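Local coordinates for protein putative gamma-glutamylcyclotransferase YkqA (Bacillus subtilis, PDB 2QIK) that is a putative gamma-glutamylcyclotransferase, probably cyclising the gamma-glutamyl group of gamma-glutamyl amines to 5-oxoproline and freeing the amine, at residues D153-R166 with D178-R192. Numbering follows the deposited sequence. Where two conformers were deposited one is given.
Sequences DPVGRAVLKGYTTR and DMLEDGGTTEGVLYR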
loop_
_atom_site.group_PDB
_atom_site.type_symbol
_atom_site.label_atom_id
_atom_site.label_comp_id
_atom_site.label_asym_id
_atom_site.label_seq_id
_atom_site.Cartn_x
_atom_site.Cartn_y
_atom_site.Cartn_z
ATOM N N ASP A 153 5.675 -17.669 -11.630
ATOM C CA ASP A 153 5.494 -18.452 -10.373
ATOM C C ASP A 153 4.384 -17.754 -9.553
ATOM O O ASP A 153 4.601 -17.244 -8.438
ATOM C CB ASP A 153 6.808 -18.535 -9.546
ATOM C CG ASP A 153 6.743 -19.495 -8.376
ATOM O OD1 ASP A 153 5.856 -20.347 -8.278
ATOM O OD2 ASP A 153 7.601 -19.435 -7.541
ATOM N N PRO A 154 3.179 -17.709 -10.110
ATOM C CA PRO A 154 2.041 -17.184 -9.357
ATOM C C PRO A 154 1.742 -18.106 -8.191
ATOM O O PRO A 154 1.635 -19.323 -8.340
ATOM C CB PRO A 154 0.902 -17.114 -10.392
ATOM C CG PRO A 154 1.255 -18.211 -11.355
ATOM C CD PRO A 154 2.751 -18.185 -11.432
ATOM N N VAL A 155 1.532 -17.497 -7.048
ATOM C CA VAL A 155 0.936 -18.193 -5.943
ATOM C C VAL A 155 -0.536 -18.412 -6.292
ATOM O O VAL A 155 -1.038 -19.511 -6.039
ATOM C CB VAL A 155 1.109 -17.418 -4.622
ATOM C CG1 VAL A 155 0.410 -18.219 -3.431
ATOM C CG2 VAL A 155 2.606 -17.208 -4.371
ATOM N N GLY A 156 -1.152 -17.450 -6.964
ATOM C CA GLY A 156 -2.504 -17.549 -7.492
ATOM C C GLY A 156 -3.415 -16.512 -6.888
ATOM O O GLY A 156 -3.004 -15.480 -6.377
ATOM N N ARG A 157 -4.690 -16.814 -7.032
ATOM C CA ARG A 157 -5.744 -15.922 -6.611
ATOM C C ARG A 157 -5.588 -15.606 -5.171
ATOM O O ARG A 157 -5.367 -16.476 -4.320
ATOM C CB ARG A 157 -7.089 -16.614 -6.781
ATOM C CG ARG A 157 -8.262 -15.739 -6.597
ATOM C CD ARG A 157 -9.560 -16.490 -6.663
ATOM N NE ARG A 157 -9.663 -17.213 -7.909
ATOM C CZ ARG A 157 -10.636 -18.068 -8.209
ATOM N NH1 ARG A 157 -10.637 -18.646 -9.388
ATOM N NH2 ARG A 157 -11.603 -18.324 -7.362
ATOM N N ALA A 158 -5.746 -14.338 -4.839
ATOM C CA ALA A 158 -5.636 -13.908 -3.525
ATOM C C ALA A 158 -6.757 -12.920 -3.236
ATOM O O ALA A 158 -7.149 -12.094 -4.061
ATOM C CB ALA A 158 -4.220 -13.263 -3.335
ATOM N N VAL A 159 -7.254 -13.017 -2.033
ATOM C CA VAL A 159 -8.345 -12.211 -1.574
ATOM C C VAL A 159 -7.768 -11.153 -0.622
ATOM O O VAL A 159 -6.947 -11.480 0.263
ATOM C CB VAL A 159 -9.391 -13.057 -0.901
ATOM C CG1 VAL A 159 -10.449 -12.220 -0.264
ATOM C CG2 VAL A 159 -10.076 -14.030 -1.864
ATOM N N LEU A 160 -8.268 -9.907 -0.768
ATOM C CA LEU A 160 -7.858 -8.790 0.089
ATOM C C LEU A 160 -9.097 -8.154 0.692
ATOM O O LEU A 160 -9.865 -7.477 0.005
ATOM C CB LEU A 160 -7.037 -7.759 -0.703
ATOM C CG LEU A 160 -6.608 -6.535 0.113
ATOM C CD1 LEU A 160 -5.775 -6.821 1.367
ATOM C CD2 LEU A 160 -5.794 -5.620 -0.759
ATOM N N LYS A 161 -9.248 -8.298 1.999
ATOM C CA LYS A 161 -10.364 -7.727 2.745
ATOM C C LYS A 161 -10.081 -6.257 3.025
ATOM O O LYS A 161 -8.950 -5.924 3.386
ATOM C CB LYS A 161 -10.408 -8.430 4.113
ATOM C CG LYS A 161 -10.591 -9.967 3.960
ATOM C CD LYS A 161 -11.528 -10.569 4.970
ATOM C CE LYS A 161 -12.082 -11.965 4.565
ATOM N NZ LYS A 161 -12.475 -12.080 3.101
ATOM N N GLY A 162 -11.054 -5.398 2.877
ATOM C CA GLY A 162 -11.002 -4.026 3.268
ATOM C C GLY A 162 -10.798 -2.992 2.189
ATOM O O GLY A 162 -10.768 -1.795 2.453
ATOM N N TYR A 163 -10.590 -3.467 0.970
ATOM C CA TYR A 163 -10.254 -2.631 -0.193
ATOM C C TYR A 163 -11.182 -2.928 -1.340
ATOM O O TYR A 163 -11.626 -4.079 -1.479
ATOM C CB TYR A 163 -8.827 -2.928 -0.650
ATOM C CG TYR A 163 -7.737 -2.571 0.339
ATOM C CD1 TYR A 163 -7.467 -3.364 1.444
ATOM C CD2 TYR A 163 -6.921 -1.509 0.124
ATOM C CE1 TYR A 163 -6.478 -3.077 2.321
ATOM C CE2 TYR A 163 -5.876 -1.207 0.961
ATOM C CZ TYR A 163 -5.663 -1.938 2.068
ATOM O OH TYR A 163 -4.633 -1.655 2.950
ATOM N N THR A 164 -11.431 -1.945 -2.165
ATOM C CA THR A 164 -12.100 -2.055 -3.452
ATOM C C THR A 164 -11.228 -1.628 -4.562
ATOM O O THR A 164 -10.539 -0.639 -4.480
ATOM C CB THR A 164 -13.353 -1.156 -3.473
ATOM O OG1 THR A 164 -14.183 -1.443 -2.329
ATOM C CG2 THR A 164 -14.182 -1.381 -4.728
ATOM N N THR A 165 -11.258 -2.392 -5.651
ATOM C CA THR A 165 -10.537 -1.986 -6.870
ATOM C C THR A 165 -11.330 -0.875 -7.564
ATOM O O THR A 165 -12.508 -1.024 -7.898
ATOM C CB THR A 165 -10.307 -3.167 -7.808
ATOM O OG1 THR A 165 -9.529 -4.155 -7.156
ATOM C CG2 THR A 165 -9.572 -2.765 -9.069
ATOM N N ARG A 166 -10.669 0.267 -7.729
ATOM C CA ARG A 166 -11.308 1.457 -8.275
ATOM C C ARG A 166 -10.383 2.170 -9.225
ATOM O O ARG A 166 -9.184 1.988 -9.170
ATOM C CB ARG A 166 -11.672 2.384 -7.129
ATOM C CG ARG A 166 -12.716 1.869 -6.227
ATOM C CD ARG A 166 -13.307 2.950 -5.365
ATOM N NE ARG A 166 -14.249 2.426 -4.378
ATOM C CZ ARG A 166 -15.532 2.156 -4.670
ATOM N NH1 ARG A 166 -16.030 2.429 -5.862
ATOM N NH2 ARG A 166 -16.303 1.652 -3.754
ATOM N N ASP A 178 -6.529 1.148 -9.115
ATOM C CA ASP A 178 -6.128 1.491 -7.756
ATOM C C ASP A 178 -6.871 0.559 -6.822
ATOM O O ASP A 178 -7.818 -0.099 -7.246
ATOM C CB ASP A 178 -6.499 2.937 -7.414
ATOM C CG ASP A 178 -5.935 3.463 -6.124
ATOM O OD1 ASP A 178 -4.862 2.970 -5.642
ATOM O OD2 ASP A 178 -6.479 4.494 -5.640
HETATM N N MSE A 179 -6.456 0.501 -5.586
HETATM C CA MSE A 179 -7.299 -0.057 -4.532
HETATM C C MSE A 179 -7.518 0.963 -3.442
HETATM O O MSE A 179 -6.579 1.567 -2.957
HETATM C CB MSE A 179 -6.708 -1.306 -3.896
HETATM C CG MSE A 179 -6.507 -2.451 -4.920
HETATM SE SE MSE A 179 -6.078 -4.064 -4.036
HETATM C CE MSE A 179 -4.427 -3.523 -3.288
ATOM N N LEU A 180 -8.773 1.215 -3.135
ATOM C CA LEU A 180 -9.153 2.183 -2.106
ATOM C C LEU A 180 -9.488 1.454 -0.844
ATOM O O LEU A 180 -10.254 0.482 -0.877
ATOM C CB LEU A 180 -10.349 2.970 -2.538
ATOM C CG LEU A 180 -10.695 4.255 -1.776
ATOM C CD1 LEU A 180 -9.612 5.278 -1.978
ATOM C CD2 LEU A 180 -12.042 4.819 -2.227
ATOM N N GLU A 181 -8.924 1.877 0.300
ATOM C CA GLU A 181 -9.178 1.208 1.592
ATOM C C GLU A 181 -10.482 1.765 2.156
ATOM O O GLU A 181 -10.501 2.616 3.031
ATOM C CB GLU A 181 -8.021 1.466 2.535
ATOM C CG GLU A 181 -8.056 0.591 3.760
ATOM C CD GLU A 181 -7.044 0.944 4.799
ATOM O OE1 GLU A 181 -6.255 1.881 4.613
ATOM O OE2 GLU A 181 -6.979 0.220 5.815
ATOM N N ASP A 182 -11.598 1.254 1.629
ATOM C CA ASP A 182 -12.928 1.773 1.893
ATOM C C ASP A 182 -13.870 0.775 2.520
ATOM O O ASP A 182 -15.082 1.034 2.628
ATOM C CB ASP A 182 -13.538 2.368 0.618
ATOM C CG ASP A 182 -13.798 1.360 -0.477
ATOM O OD1 ASP A 182 -14.268 1.834 -1.589
ATOM O OD2 ASP A 182 -13.601 0.118 -0.243
ATOM N N GLY A 183 -13.343 -0.392 2.904
ATOM C CA GLY A 183 -14.109 -1.429 3.607
ATOM C C GLY A 183 -14.712 -2.444 2.673
ATOM O O GLY A 183 -15.493 -3.275 3.133
ATOM N N GLY A 184 -14.472 -2.364 1.375
ATOM C CA GLY A 184 -14.970 -3.335 0.412
ATOM C C GLY A 184 -14.109 -4.612 0.505
ATOM O O GLY A 184 -13.370 -4.876 1.465
ATOM N N THR A 185 -14.235 -5.449 -0.501
ATOM C CA THR A 185 -13.386 -6.658 -0.654
ATOM C C THR A 185 -13.004 -6.763 -2.094
ATOM O O THR A 185 -13.775 -6.383 -2.972
ATOM C CB THR A 185 -14.147 -7.939 -0.174
ATOM O OG1 THR A 185 -13.201 -8.983 -0.030
ATOM C CG2 THR A 185 -15.040 -8.541 -1.254
ATOM N N THR A 186 -11.800 -7.208 -2.357
ATOM C CA THR A 186 -11.339 -7.381 -3.695
ATOM C C THR A 186 -10.462 -8.603 -3.892
ATOM O O THR A 186 -10.194 -9.318 -2.914
ATOM C CB THR A 186 -10.690 -6.071 -4.138
ATOM O OG1 THR A 186 -10.669 -6.047 -5.585
ATOM C CG2 THR A 186 -9.276 -5.862 -3.597
ATOM N N GLU A 187 -10.058 -8.862 -5.145
ATOM C CA GLU A 187 -9.221 -9.980 -5.496
ATOM C C GLU A 187 -8.109 -9.503 -6.399
ATOM O O GLU A 187 -8.245 -8.513 -7.122
ATOM C CB GLU A 187 -10.025 -11.121 -6.226
ATOM C CG GLU A 187 -11.200 -11.678 -5.459
ATOM C CD GLU A 187 -11.766 -12.939 -6.096
ATOM O OE1 GLU A 187 -11.190 -13.474 -7.068
ATOM O OE2 GLU A 187 -12.840 -13.360 -5.594
ATOM N N GLY A 188 -7.035 -10.283 -6.375
ATOM C CA GLY A 188 -5.938 -10.095 -7.322
ATOM C C GLY A 188 -5.131 -11.355 -7.414
ATOM O O GLY A 188 -5.531 -12.397 -6.894
ATOM N N VAL A 189 -3.994 -11.261 -8.045
ATOM C CA VAL A 189 -3.052 -12.398 -8.251
ATOM C C VAL A 189 -1.810 -12.056 -7.398
ATOM O O VAL A 189 -1.253 -10.978 -7.512
ATOM C CB VAL A 189 -2.619 -12.508 -9.779
ATOM C CG1 VAL A 189 -1.698 -13.684 -10.037
ATOM C CG2 VAL A 189 -3.817 -12.523 -10.719
ATOM N N LEU A 190 -1.366 -13.016 -6.619
ATOM C CA LEU A 190 -0.127 -12.908 -5.877
ATOM C C LEU A 190 0.929 -13.665 -6.615
ATOM O O LEU A 190 0.785 -14.860 -6.922
ATOM C CB LEU A 190 -0.299 -13.468 -4.454
ATOM C CG LEU A 190 0.871 -13.249 -3.538
ATOM C CD1 LEU A 190 1.004 -11.758 -3.235
ATOM C CD2 LEU A 190 0.759 -14.047 -2.271
ATOM N N TYR A 191 2.030 -12.997 -6.954
ATOM C CA TYR A 191 3.183 -13.584 -7.592
ATOM C C TYR A 191 4.361 -13.702 -6.623
ATOM O O TYR A 191 4.563 -12.835 -5.777
ATOM C CB TYR A 191 3.691 -12.719 -8.717
ATOM C CG TYR A 191 2.795 -12.464 -9.905
ATOM C CD1 TYR A 191 2.749 -13.326 -10.978
ATOM C CD2 TYR A 191 2.087 -11.302 -9.984
ATOM C CE1 TYR A 191 2.000 -13.075 -12.077
ATOM C CE2 TYR A 191 1.285 -11.011 -11.114
ATOM C CZ TYR A 191 1.279 -11.894 -12.160
ATOM O OH TYR A 191 0.545 -11.611 -13.299
ATOM N N ARG A 192 5.130 -14.784 -6.708
ATOM C CA ARG A 192 6.436 -14.875 -6.030
ATOM C C ARG A 192 7.494 -14.445 -7.066
ATOM O O ARG A 192 7.640 -15.096 -8.108
ATOM C CB ARG A 192 6.703 -16.303 -5.613
ATOM C CG ARG A 192 7.990 -16.504 -4.844
ATOM C CD ARG A 192 8.253 -17.903 -4.482
ATOM N NE ARG A 192 7.271 -18.333 -3.563
ATOM C CZ ARG A 192 6.187 -19.079 -3.827
ATOM N NH1 ARG A 192 5.967 -19.562 -5.047
ATOM N NH2 ARG A 192 5.328 -19.360 -2.856
HETATM O O HOH W 1 6.171 -15.080 -10.461
HETATM O O HOH W 2 -16.251 -4.182 -2.431
HETATM O O HOH W 3 -8.901 -6.287 -8.737
HETATM O O HOH W 4 -13.144 -4.602 -5.852
#
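Asp182 is held by two side chains of 153-166, one at each carboxylate oxygen. Arg166 makes a salt bridge through one guanidinium edge: NE lies 2.9 Å and NH2 3.0 Å from Asp182 OD1, which sits 6° out of the guanidinium plane. Thr164 OG1 donates to the syn lone pair of Asp182 OD2 at 2.7 Å; with chi1 -52° that hydroxyl stands opposite the carbonyl carbon, leaving CG2 over a face of the Arg166 guanidinium. OD2 also accepts from Gly184 N, closing an Asx turn, while Glu240 pairs with Arg166 NH1.

Nearby, the extended Glu181 chain crosses one face of the Tyr163 ring in a CH-pi contact, Glu181 CG 4.1 Å from the ring centroid and 19° off the normal; the Glu29 carboxylate bonds Tyr163 OH and its backbone N bonds Glu181 OE2. Leu160 CD2 meets selenomethionine Met179 CE, 3.6 Å away.

Strand 185-193 runs between 128-132 and 154-161 in one antiparallel sheet; a two-residue register shift separates that ladder from hairpin 164-171/174-180. Val155 N (2.7 Å) and Gly156 N (3.2 Å) share Leu190 O, a classic beta bulge. Beyond it, Arg192 NH1 salt-bridges Asp153 OD2 at 3.0 Å from above the carboxylate plane.

Four donors thus converge on the Asp182 carboxylate, which would fix its rotation, probably favour its charged form, and tie loop 182-184 to the strand carrying Thr164 and Arg166.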